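Local coordinates for RTX-adhesin (Marinomonas primoryensis, PDB 5IRB), which binds its Antarctic bacterium to diatoms and ice as part of a giant calcium-binding adhesin, this piece probably serving retention at the host cell surface, at residues D252-E257 / T265-N270; G241-G246 / G271-D276; D289-S294 / T301-G306; S280-D285 / S308-D313; N117-D122 / S132-S137. All blocks are in the same frame, centred on the assembly; numbering follows the deposited sequence.

Contact 1: residues D252-E257 / T265-N270; sequences DTVTLE and TTVDAN
V254 and V267 form the tight part of this contact. CG2 of V254 lies 3.7 Å from CG2 of V267, and the two side chains cross at about a right angle. V254 holds CG1 anti to its backbone N (chi1 -168°), which leaves CG2 beside that N as the branch facing V267. CG2 of T265 also comes to 3.8 Å from CB of V254. The hydroxyl of T265 is engaged elsewhere, with the backbone O of S274.

Three backbone hydrogen bonds fix the register. V254 N donates to T265 O at 2.7 Å, and the bond is almost straight (177°). T265 N returns a bond to V254 O at 3.1 Å. Beyond the last residue of the strand, V267 N still donates to D252 O at 2.9 Å.

The pairing belongs to the antiparallel beta hairpin of strands 253-258 and 261-266, seen here at the end far from its turn. Strand 261-266 lies at an edge of its sheet. V254 and T265 share the face against which W273 packs.

T253 and T266 share the other face, which is loose. CG2 of T253 only approaches T265 O, at 3.9 Å. CB of T266 lies 3.4 Å from D252 O, and T266 is exposed to solvent. The carboxylate of D252 turns to partners outside the hairpin: OD2 is hydrogen-bonded to S294 OG and A249 N.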
# COMPACT_ATOMS: atom_id res chain seq x y z
N ASP A 252 -15.19 32.53 13.69
CA ASP A 252 -13.78 32.82 13.83
C ASP A 252 -13.54 33.85 14.95
O ASP A 252 -14.35 34.75 15.15
CB ASP A 252 -13.21 33.34 12.51
CG ASP A 252 -12.87 32.22 11.53
OD1 ASP A 252 -13.05 31.04 11.89
OD2 ASP A 252 -12.41 32.55 10.40
N THR A 253 -12.40 33.74 15.62
CA THR A 253 -12.08 34.66 16.71
C THR A 253 -11.53 35.96 16.16
O THR A 253 -10.68 35.95 15.27
CB THR A 253 -11.08 34.05 17.69
OG1 THR A 253 -11.67 32.91 18.32
CG2 THR A 253 -10.67 35.07 18.77
N VAL A 254 -12.05 37.07 16.70
CA VAL A 254 -11.53 38.40 16.41
C VAL A 254 -10.83 38.92 17.66
O VAL A 254 -11.42 38.96 18.74
CB VAL A 254 -12.65 39.40 16.01
CG1 VAL A 254 -12.02 40.65 15.44
CG2 VAL A 254 -13.62 38.78 14.99
N THR A 255 -9.58 39.31 17.52
CA THR A 255 -8.80 39.74 18.67
C THR A 255 -8.35 41.17 18.45
O THR A 255 -7.83 41.49 17.39
CB THR A 255 -7.59 38.84 18.90
OG1 THR A 255 -8.05 37.50 19.13
CG2 THR A 255 -6.76 39.31 20.11
N LEU A 256 -8.59 42.01 19.46
CA LEU A 256 -8.13 43.41 19.48
C LEU A 256 -7.27 43.67 20.71
O LEU A 256 -7.69 43.35 21.82
CB LEU A 256 -9.33 44.37 19.52
CG LEU A 256 -10.20 44.66 18.30
CD1 LEU A 256 -10.95 43.44 17.87
CD2 LEU A 256 -11.19 45.77 18.66
N GLU A 257 -6.08 44.23 20.52
CA GLU A 257 -5.27 44.67 21.65
C GLU A 257 -5.23 46.20 21.68
O GLU A 257 -4.71 46.86 20.77
CB GLU A 257 -3.88 44.04 21.62
CG GLU A 257 -3.97 42.52 21.85
CD GLU A 257 -2.86 41.70 21.19
OE1 GLU A 257 -2.05 42.28 20.44
OE2 GLU A 257 -2.82 40.47 21.42
N THR A 265 -14.00 38.66 20.34
CA THR A 265 -15.37 38.39 19.93
C THR A 265 -15.23 37.40 18.77
O THR A 265 -14.13 36.91 18.48
CB THR A 265 -16.16 39.68 19.53
OG1 THR A 265 -17.54 39.37 19.33
CG2 THR A 265 -15.61 40.31 18.25
N THR A 266 -16.34 37.12 18.10
CA THR A 266 -16.33 36.23 16.95
C THR A 266 -17.04 36.88 15.78
O THR A 266 -17.82 37.82 15.95
CB THR A 266 -16.99 34.87 17.27
OG1 THR A 266 -18.35 35.10 17.66
CG2 THR A 266 -16.26 34.17 18.40
N VAL A 267 -16.74 36.38 14.59
CA VAL A 267 -17.36 36.85 13.37
C VAL A 267 -18.78 36.32 13.32
O VAL A 267 -19.01 35.14 13.61
CB VAL A 267 -16.57 36.37 12.12
CG1 VAL A 267 -17.21 36.89 10.83
CG2 VAL A 267 -15.13 36.82 12.20
N ASP A 268 -19.74 37.16 12.90
CA ASP A 268 -21.11 36.67 12.79
C ASP A 268 -21.41 36.23 11.36
O ASP A 268 -20.53 36.27 10.51
CB ASP A 268 -22.13 37.71 13.29
CG ASP A 268 -22.22 38.98 12.42
OD1 ASP A 268 -21.90 38.97 11.21
OD2 ASP A 268 -22.64 40.02 12.98
N ALA A 269 -22.66 35.81 11.12
CA ALA A 269 -23.09 35.20 9.85
C ALA A 269 -23.17 36.20 8.70
O ALA A 269 -23.18 35.82 7.52
CB ALA A 269 -24.44 34.52 10.04
N ASN A 270 -23.23 37.49 9.04
CA ASN A 270 -23.17 38.53 8.03
C ASN A 270 -21.76 38.92 7.65
O ASN A 270 -21.58 39.76 6.77
CB ASN A 270 -23.95 39.77 8.46
CG ASN A 270 -24.46 40.55 7.28
OD1 ASN A 270 -25.01 39.97 6.34
ND2 ASN A 270 -24.29 41.88 7.31

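Contact 2: residues G241-G246 / G271-D276; sequences GTATGG and GEWSVD
G241 and W273 pair across two antiparallel strands, 241-244 and 272-276. The strand axes approach to 4.7 Å, and their directions differ by 139°. G241 with W273 is a hydrogen-bonded pair. G241 N donates to W273 O at 3.0 Å, and W273 N donates back to G241 O at 3.1 Å. T242 with E272 is the next pair, of the non-hydrogen-bonded kind. Past it, A243 N donates to G271 O at 3.0 Å. Both strands belong to the three-stranded antiparallel sheet of the beta sandwich, with strand 272-278 at its edge.

The main side chain is the indole of W273. Its CG sits between the backbone N and the carbonyl carbon (chi1 54°), and chi2 of -96° sets the plane of the ring. The ring lies over the backbone of G241, which has no side chain to hold it off. G241 N is 3.4 Å above the ring plane, over its centre. G241 CA makes a CH-pi contact with the five-membered ring, 3.9 Å from its centroid. At the ring edge, in plane, NE1 forms a weak hydrogen bond to T242 O, 3.1 Å long. CB of A243 meets CD1 of W273 obliquely at 4.0 Å. V254 and L256 of the facing sheet also pack on this indole. On the opposite face of the sheet, shared by T242 and E272, T242 OG1 is hydrogen-bonded to T218 OG1.

The chemistry implies an indole held in two ways. Its face rests on a peptide backbone, and its buried N-H is satisfied, weakly, by a carbonyl. The NE1 bond ties the ring to the same strand that the main chain pairs with.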
# COMPACT_ATOMS: atom_id res chain seq x y z
N GLY A 241 -16.58 45.98 13.01
CA GLY A 241 -15.96 45.94 11.71
C GLY A 241 -16.46 44.75 10.89
O GLY A 241 -17.51 44.19 11.20
N THR A 242 -15.75 44.45 9.81
CA THR A 242 -16.07 43.31 8.94
C THR A 242 -14.89 42.33 8.88
O THR A 242 -13.77 42.63 9.31
CB THR A 242 -16.46 43.77 7.52
OG1 THR A 242 -15.31 44.30 6.85
CG2 THR A 242 -17.54 44.86 7.56
N ALA A 243 -15.18 41.13 8.37
CA ALA A 243 -14.20 40.04 8.27
C ALA A 243 -14.84 39.04 7.31
O ALA A 243 -15.78 38.37 7.68
CB ALA A 243 -13.93 39.40 9.61
N THR A 244 -14.40 39.06 6.06
CA THR A 244 -14.89 38.19 5.00
C THR A 244 -13.77 37.82 4.05
O THR A 244 -12.72 38.44 4.07
CB THR A 244 -16.00 38.87 4.16
OG1 THR A 244 -15.43 40.01 3.50
CG2 THR A 244 -17.16 39.33 5.02
N GLY A 245 -14.02 36.84 3.19
CA GLY A 245 -13.06 36.41 2.18
C GLY A 245 -12.11 35.32 2.65
O GLY A 245 -12.03 35.02 3.85
N GLY A 246 -11.37 34.74 1.71
CA GLY A 246 -10.41 33.71 2.06
C GLY A 246 -11.07 32.61 2.87
O GLY A 246 -12.18 32.18 2.55
N GLY A 271 -20.78 38.33 8.32
CA GLY A 271 -19.39 38.75 8.21
C GLY A 271 -19.04 40.03 8.99
O GLY A 271 -18.10 40.73 8.65
N GLU A 272 -19.79 40.30 10.06
CA GLU A 272 -19.49 41.45 10.92
C GLU A 272 -19.07 40.99 12.32
O GLU A 272 -19.23 39.81 12.69
CB GLU A 272 -20.69 42.40 11.02
CG GLU A 272 -21.07 43.07 9.70
CD GLU A 272 -22.31 43.95 9.80
OE1 GLU A 272 -22.23 45.03 10.41
OE2 GLU A 272 -23.38 43.56 9.28
N TRP A 273 -18.51 41.91 13.08
CA TRP A 273 -18.16 41.62 14.45
C TRP A 273 -18.29 42.90 15.26
O TRP A 273 -18.13 44.00 14.71
CB TRP A 273 -16.75 41.03 14.54
CG TRP A 273 -15.71 41.89 13.88
CD1 TRP A 273 -15.22 41.75 12.61
CD2 TRP A 273 -15.02 42.99 14.46
NE1 TRP A 273 -14.29 42.73 12.35
CE2 TRP A 273 -14.13 43.51 13.49
CE3 TRP A 273 -15.05 43.62 15.72
CZ2 TRP A 273 -13.31 44.61 13.70
CZ3 TRP A 273 -14.23 44.72 15.94
CH2 TRP A 273 -13.35 45.19 14.94
N SER A 274 -18.60 42.77 16.54
CA SER A 274 -18.62 43.92 17.45
C SER A 274 -18.16 43.44 18.83
O SER A 274 -18.41 42.28 19.21
CB SER A 274 -20.01 44.57 17.52
OG SER A 274 -19.98 45.72 18.36
N VAL A 275 -17.46 44.30 19.55
CA VAL A 275 -17.05 43.97 20.91
C VAL A 275 -17.05 45.22 21.77
O VAL A 275 -16.73 46.32 21.30
CB VAL A 275 -15.66 43.28 20.91
CG1 VAL A 275 -14.59 44.16 20.29
CG2 VAL A 275 -15.28 42.84 22.32
N ASP A 276 -17.42 45.06 23.04
CA ASP A 276 -17.47 46.21 23.95
C ASP A 276 -16.10 46.50 24.55
O ASP A 276 -15.45 45.63 25.14
CB ASP A 276 -18.52 45.97 25.04
CG ASP A 276 -19.95 46.19 24.54
OD1 ASP A 276 -20.14 46.74 23.43
OD2 ASP A 276 -20.89 45.80 25.26
O HOH W 1 -20.02 46.05 11.13

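Contact 3: residues D289-S294 / T301-G306; sequences DAVVTS and TVDTTG
T293 and D303 meet with both gamma atoms anti to the carbonyl carbon. In T293 this atom is OG1 (chi1 -66°), and in D303 it is CG (chi1 -80°). The two side chains lie side by side and point the same way. T293 OG1 donates to D303 OD1 at 2.8 Å. It comes in on the syn side, 29° out of the carboxylate plane.

V291 CG1 packs against the same carboxylate, 3.7 Å from D303 CG. Further along, the methyl CG2 of T305 touches D289 CG at 3.8 Å. These groups share one face of an antiparallel hairpin. The backbones are joined by six hydrogen bonds, two in each of the pairs A290-G306, V292-T304 and S294-V302. S294 N to V302 O is typical of them at 2.8 Å.

The other face carries a water that bridges the strands. It donates to V292 O at 2.8 Å and to S294 OG at 2.8 Å. It also bonds T304 OG1 at 2.7 Å. Both hydroxyls have further partners: S294 OG bonds D252 OD2, and T304 OG1 bonds G215 N.

Strand 287-295 runs between strand 301-312 and strand 253-258, with backbone bonds from V291 to T255 and from T293 to T253. A290, V292 and T304 pack on strand 216-219 of the facing sheet, within the beta sandwich.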
# COMPACT_ATOMS: atom_id res chain seq x y z
N ASP A 289 -5.02 47.20 15.91
CA ASP A 289 -5.34 46.22 14.90
C ASP A 289 -6.47 45.31 15.36
O ASP A 289 -6.59 45.00 16.55
CB ASP A 289 -4.11 45.35 14.58
CG ASP A 289 -3.09 46.09 13.75
OD1 ASP A 289 -3.47 47.10 13.12
OD2 ASP A 289 -1.92 45.67 13.72
N ALA A 290 -7.27 44.87 14.41
CA ALA A 290 -8.20 43.80 14.68
C ALA A 290 -7.66 42.59 13.92
O ALA A 290 -7.38 42.67 12.72
CB ALA A 290 -9.62 44.17 14.23
N VAL A 291 -7.47 41.47 14.63
CA VAL A 291 -6.89 40.27 14.02
C VAL A 291 -7.87 39.10 14.03
O VAL A 291 -8.38 38.73 15.08
CB VAL A 291 -5.60 39.84 14.71
CG1 VAL A 291 -4.98 38.59 14.02
CG2 VAL A 291 -4.60 40.98 14.69
N VAL A 292 -8.18 38.58 12.85
CA VAL A 292 -9.08 37.42 12.74
C VAL A 292 -8.26 36.14 12.49
O VAL A 292 -7.38 36.11 11.62
CB VAL A 292 -10.13 37.62 11.66
CG1 VAL A 292 -10.95 36.33 11.43
CG2 VAL A 292 -11.06 38.80 12.07
N THR A 293 -8.51 35.12 13.30
CA THR A 293 -7.83 33.83 13.19
C THR A 293 -8.75 32.84 12.47
O THR A 293 -9.86 32.57 12.93
CB THR A 293 -7.42 33.27 14.55
OG1 THR A 293 -6.42 34.13 15.12
CG2 THR A 293 -6.82 31.84 14.39
N SER A 294 -8.30 32.35 11.31
CA SER A 294 -9.08 31.38 10.56
C SER A 294 -8.34 30.07 10.30
O SER A 294 -7.16 29.92 10.58
CB SER A 294 -9.53 32.00 9.24
OG SER A 294 -10.23 33.24 9.44
N THR A 301 -3.81 27.23 9.67
CA THR A 301 -4.37 28.46 10.25
C THR A 301 -3.77 29.68 9.59
O THR A 301 -2.68 29.61 9.02
CB THR A 301 -4.12 28.53 11.75
OG1 THR A 301 -2.71 28.46 11.99
CG2 THR A 301 -4.80 27.34 12.44
N VAL A 302 -4.48 30.80 9.70
CA VAL A 302 -4.06 32.05 9.10
C VAL A 302 -4.73 33.23 9.83
O VAL A 302 -5.88 33.15 10.25
CB VAL A 302 -4.37 32.11 7.59
CG1 VAL A 302 -5.88 32.10 7.34
CG2 VAL A 302 -3.68 33.34 6.92
N ASP A 303 -3.94 34.28 10.05
CA ASP A 303 -4.40 35.56 10.62
C ASP A 303 -4.67 36.60 9.54
O ASP A 303 -3.84 36.79 8.64
CB ASP A 303 -3.37 36.10 11.62
CG ASP A 303 -3.46 35.42 12.99
OD1 ASP A 303 -4.43 34.65 13.20
OD2 ASP A 303 -2.56 35.64 13.84
N THR A 304 -5.82 37.28 9.63
CA THR A 304 -6.15 38.38 8.74
C THR A 304 -6.24 39.66 9.60
O THR A 304 -6.89 39.68 10.66
CB THR A 304 -7.50 38.16 8.01
OG1 THR A 304 -7.48 36.94 7.29
CG2 THR A 304 -7.79 39.31 7.05
N THR A 305 -5.57 40.72 9.15
CA THR A 305 -5.45 41.91 9.98
C THR A 305 -6.10 43.13 9.32
O THR A 305 -5.90 43.39 8.13
CB THR A 305 -3.96 42.18 10.31
OG1 THR A 305 -3.46 41.10 11.10
CG2 THR A 305 -3.79 43.48 11.08
N GLY A 306 -6.90 43.85 10.10
CA GLY A 306 -7.38 45.18 9.74
C GLY A 306 -6.92 46.20 10.78
O GLY A 306 -6.86 45.91 11.98
O HOH W 2 -8.05 35.03 9.09

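Contact 4: residues S280-D285 / S308-D313; sequences SDLAAD and STHTVD. With CA (calcium ion), chain L; CA (calcium ion), chain E.
Two calcium sites flank this contact, in which H310 ties helix 279-284 to the last strand of the domain. One ion is bound by both carboxylate oxygens of D285, with OD1 at 2.2 Å, and A287 also binds it. The other ion takes T309 O at 2.3 Å and four waters, and D226 OD2 is another ligand.

H310 NE2 donates to L282 O at 2.8 Å. The bond is close to straight (165°). A chi2 of -84° sets the plane of the imidazole. The acceptor lies 7° out of that plane, so the ring meets it edge-on. From the carbonyl side, the donor sits above the plane. CE1 of the ring also comes to 3.2 Å from D285 O.

Van der Waals contacts complete the join. L282 CD2 lies 3.9 Å from H310 CE1, and the two side chains cross at about a right angle. V312 CG2 rests 3.7 Å from A283 O. The imidazole N-H thus gives L282 O a partner from the segment 308-313.

F288 of strand 287-295 packs on both L282 and H310. I228 touches the same two side chains, and its short strand 227-228 pairs with T311 and D313. L282 also reaches I258 of strand 253-258.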
# COMPACT_ATOMS: atom_id res chain seq x y z
N SER A 280 -11.78 54.19 28.47
CA SER A 280 -10.50 54.64 28.99
C SER A 280 -9.37 54.05 28.15
O SER A 280 -8.34 54.69 27.95
CB SER A 280 -10.33 54.26 30.47
OG SER A 280 -10.56 52.88 30.68
N ASP A 281 -9.57 52.83 27.65
CA ASP A 281 -8.58 52.20 26.79
C ASP A 281 -8.48 52.88 25.43
O ASP A 281 -7.39 53.10 24.92
CB ASP A 281 -8.89 50.72 26.64
CG ASP A 281 -8.62 49.95 27.91
OD1 ASP A 281 -7.74 50.40 28.68
OD2 ASP A 281 -9.24 48.87 28.12
N LEU A 282 -9.62 53.22 24.85
CA LEU A 282 -9.60 53.88 23.55
C LEU A 282 -9.02 55.28 23.69
O LEU A 282 -8.37 55.78 22.75
CB LEU A 282 -11.00 53.94 22.94
CG LEU A 282 -11.55 52.56 22.60
CD1 LEU A 282 -13.07 52.59 22.45
CD2 LEU A 282 -10.89 52.02 21.34
N ALA A 283 -9.25 55.92 24.84
CA ALA A 283 -8.67 57.23 25.15
C ALA A 283 -7.15 57.22 25.21
O ALA A 283 -6.51 58.22 24.90
CB ALA A 283 -9.24 57.75 26.46
N ALA A 284 -6.56 56.10 25.59
CA ALA A 284 -5.11 56.06 25.79
C ALA A 284 -4.40 55.55 24.54
O ALA A 284 -3.21 55.79 24.35
CB ALA A 284 -4.76 55.19 26.98
N ASP A 285 -5.15 54.87 23.69
CA ASP A 285 -4.55 54.17 22.57
C ASP A 285 -5.31 54.50 21.29
O ASP A 285 -6.34 53.91 20.99
CB ASP A 285 -4.52 52.66 22.80
CG ASP A 285 -3.74 51.94 21.73
OD1 ASP A 285 -3.26 52.67 20.84
OD2 ASP A 285 -3.62 50.69 21.75
N SER A 308 -6.81 50.23 12.50
CA SER A 308 -7.74 51.31 12.81
C SER A 308 -7.00 52.44 13.49
O SER A 308 -6.04 52.20 14.22
CB SER A 308 -8.88 50.85 13.72
OG SER A 308 -9.75 51.93 14.02
N THR A 309 -7.47 53.66 13.25
CA THR A 309 -6.99 54.84 13.93
C THR A 309 -8.18 55.69 14.34
O THR A 309 -9.19 55.73 13.64
CB THR A 309 -6.07 55.70 13.04
OG1 THR A 309 -6.74 55.97 11.80
CG2 THR A 309 -4.75 54.97 12.76
N HIS A 310 -8.07 56.37 15.47
CA HIS A 310 -9.07 57.38 15.83
C HIS A 310 -8.39 58.49 16.60
O HIS A 310 -7.22 58.38 16.96
CB HIS A 310 -10.20 56.75 16.66
CG HIS A 310 -9.75 56.18 17.96
ND1 HIS A 310 -9.23 54.90 18.08
CD2 HIS A 310 -9.72 56.70 19.22
CE1 HIS A 310 -8.93 54.65 19.32
NE2 HIS A 310 -9.20 55.74 20.05
N THR A 311 -9.13 59.57 16.84
CA THR A 311 -8.67 60.69 17.65
C THR A 311 -9.49 60.84 18.94
O THR A 311 -10.54 60.21 19.10
CB THR A 311 -8.67 62.00 16.83
OG1 THR A 311 -9.98 62.22 16.32
CG2 THR A 311 -7.72 61.86 15.63
N VAL A 312 -8.96 61.64 19.86
CA VAL A 312 -9.47 61.79 21.23
C VAL A 312 -9.65 63.25 21.63
O VAL A 312 -8.74 64.07 21.46
CB VAL A 312 -8.50 61.14 22.26
CG1 VAL A 312 -8.99 61.35 23.69
CG2 VAL A 312 -8.29 59.66 21.97
N ASP A 313 -10.81 63.59 22.18
CA ASP A 313 -11.05 64.95 22.65
C ASP A 313 -12.01 64.99 23.85
O ASP A 313 -11.57 65.01 25.01
CB ASP A 313 -11.59 65.80 21.51
CG ASP A 313 -11.68 67.26 21.88
OD1 ASP A 313 -11.01 67.66 22.86
OD2 ASP A 313 -12.40 67.99 21.17
CA CA L . -2.12 51.06 19.80
CA CA E . -11.08 55.52 12.35
O HOH W 3 -11.68 53.19 13.15
O HOH W 4 -9.75 53.69 11.22
O HOH W 5 -9.39 56.53 10.85
O HOH W 6 -12.79 55.32 10.48
O HOH W 7 -2.63 48.73 20.43

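Contact 5: residues N117-D122 / S132-S137; sequences NSITSD and STITVS. With CA (calcium ion), chain F.
N117 reaches S137 through CB, CG and ND2. CB lies 3.5 Å from S137 O. CG is 3.6 Å from the same oxygen. At the tip, ND2 donates to S137 OG at 2.7 Å, with an angle of 163° at the hydrogen. The hydroxyl oxygen lies nearly in the amide plane, 2° out of it. The backbone repeats the link: N117 N donates to S137 O at 2.8 Å. Two bonds therefore hold the start of the loop to strand 133-142, which runs nearly antiparallel to it.

Further on, the loop draws away and water fills in. One molecule accepts from T120 N and donates to T135 O. Another accepts from S137 N.

Apolar groups line the side toward the core. I119 CD1 meets V136 CG2 at 4.2 Å. T120 CG2 packs on I134 CG2 at 3.7 Å. T120 OG1 sits between the backbone N and the carbonyl carbon (chi1 80°), and CG2 stands beside that N. The two branches have different tasks, since OG1 binds calcium at 2.4 Å while CG2 faces the isoleucine. L178 of helix 175-180 packs on both I119 and I134.

D122 OD1 is a second ligand of the ion, at 2.4 Å. V124, E129 and two waters complete the site. The same spacing of threonine, aspartate, valine and glutamate ligands recurs at T16, D18, V20 and E25 and at T223, D225, V227 and E232. The arrangement is a calcium loop that this chain uses three times.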
# COMPACT_ATOMS: atom_id res chain seq x y z
N ASN A 117 -3.51 2.72 3.33
CA ASN A 117 -4.45 3.55 4.06
C ASN A 117 -4.30 5.04 3.71
O ASN A 117 -3.35 5.43 3.03
CB ASN A 117 -4.26 3.36 5.58
CG ASN A 117 -4.48 1.93 6.03
OD1 ASN A 117 -5.44 1.27 5.63
ND2 ASN A 117 -3.59 1.43 6.88
N SER A 118 -5.19 5.87 4.22
CA SER A 118 -5.06 7.30 3.97
C SER A 118 -3.76 7.87 4.57
O SER A 118 -3.23 7.36 5.58
CB SER A 118 -6.31 8.03 4.50
OG SER A 118 -6.32 8.02 5.92
N ILE A 119 -3.19 8.85 3.86
CA ILE A 119 -2.03 9.65 4.30
C ILE A 119 -2.45 10.70 5.34
O ILE A 119 -2.97 11.74 4.98
CB ILE A 119 -1.33 10.32 3.09
CG1 ILE A 119 -0.99 9.28 2.00
CG2 ILE A 119 -0.06 11.07 3.52
CD1 ILE A 119 -0.17 8.05 2.48
N THR A 120 -2.29 10.36 6.61
CA THR A 120 -2.88 11.07 7.74
C THR A 120 -4.39 10.91 7.69
O THR A 120 -4.94 10.33 6.76
CB THR A 120 -2.52 12.60 7.82
OG1 THR A 120 -3.37 13.31 6.93
CG2 THR A 120 -1.06 12.87 7.48
N SER A 121 -5.06 11.43 8.72
CA SER A 121 -6.48 11.19 8.94
C SER A 121 -7.42 11.54 7.79
O SER A 121 -8.39 10.84 7.56
CB SER A 121 -6.93 12.03 10.15
OG SER A 121 -7.46 11.19 11.15
N ASP A 122 -7.11 12.61 7.05
CA ASP A 122 -8.01 13.10 6.02
C ASP A 122 -7.44 12.93 4.63
O ASP A 122 -8.01 13.47 3.69
CB ASP A 122 -8.33 14.60 6.22
CG ASP A 122 -7.08 15.47 6.23
OD1 ASP A 122 -5.96 14.92 6.13
OD2 ASP A 122 -7.21 16.70 6.34
N SER A 132 6.79 16.93 9.76
CA SER A 132 6.77 15.89 10.77
C SER A 132 6.99 14.54 10.13
O SER A 132 7.01 14.39 8.91
CB SER A 132 5.43 15.86 11.49
OG SER A 132 5.20 17.06 12.22
N THR A 133 7.08 13.53 10.98
CA THR A 133 7.07 12.15 10.50
C THR A 133 5.62 11.72 10.32
O THR A 133 4.82 11.84 11.25
CB THR A 133 7.80 11.23 11.46
OG1 THR A 133 9.18 11.58 11.47
CG2 THR A 133 7.65 9.74 11.01
N ILE A 134 5.27 11.20 9.15
CA ILE A 134 3.93 10.69 8.90
C ILE A 134 3.96 9.17 8.66
O ILE A 134 4.77 8.68 7.87
CB ILE A 134 3.30 11.38 7.69
CG1 ILE A 134 3.09 12.88 7.95
CG2 ILE A 134 1.98 10.75 7.33
CD1 ILE A 134 2.82 13.64 6.67
N THR A 135 3.10 8.44 9.36
CA THR A 135 2.97 6.99 9.19
C THR A 135 2.28 6.61 7.89
O THR A 135 1.14 7.04 7.63
CB THR A 135 2.15 6.35 10.32
OG1 THR A 135 2.77 6.59 11.58
CG2 THR A 135 2.05 4.81 10.08
N VAL A 136 2.95 5.81 7.07
CA VAL A 136 2.28 5.23 5.92
C VAL A 136 2.04 3.77 6.24
O VAL A 136 2.97 3.04 6.58
CB VAL A 136 3.11 5.37 4.63
CG1 VAL A 136 2.38 4.73 3.45
CG2 VAL A 136 3.37 6.85 4.35
N SER A 137 0.79 3.33 6.14
CA SER A 137 0.44 1.98 6.56
C SER A 137 -0.56 1.35 5.59
O SER A 137 -1.13 2.02 4.73
CB SER A 137 -0.10 1.98 7.99
OG SER A 137 -1.40 2.59 8.06
CA CA F . -3.95 15.65 7.24
O HOH W 8 -1.11 5.35 5.07
O HOH W 9 -0.88 8.54 8.38
O HOH W 10 -5.12 17.90 7.20
O HOH W 11 -4.76 15.10 8.96

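From the N terminus, contact 5 closes first. It forms a short calcium loop in the middle domain, before any of the others begins, and touches none of them. The other four lie in the C-terminal domain. Contact 2 joins 241-246 to 271-276 and encloses contact 1, the hairpin between them. Contact 1 touches contact 2 through T265 and S274. Contact 4 then opens on helix 279-284 and encloses the hairpin of contact 3. Contacts 1 and 3 share one sheet, because strands 253-258 and 287-295 are neighbours. Contact 2 lies in the facing sheet, and W273 against A290 joins it to contact 3. No two loops cross.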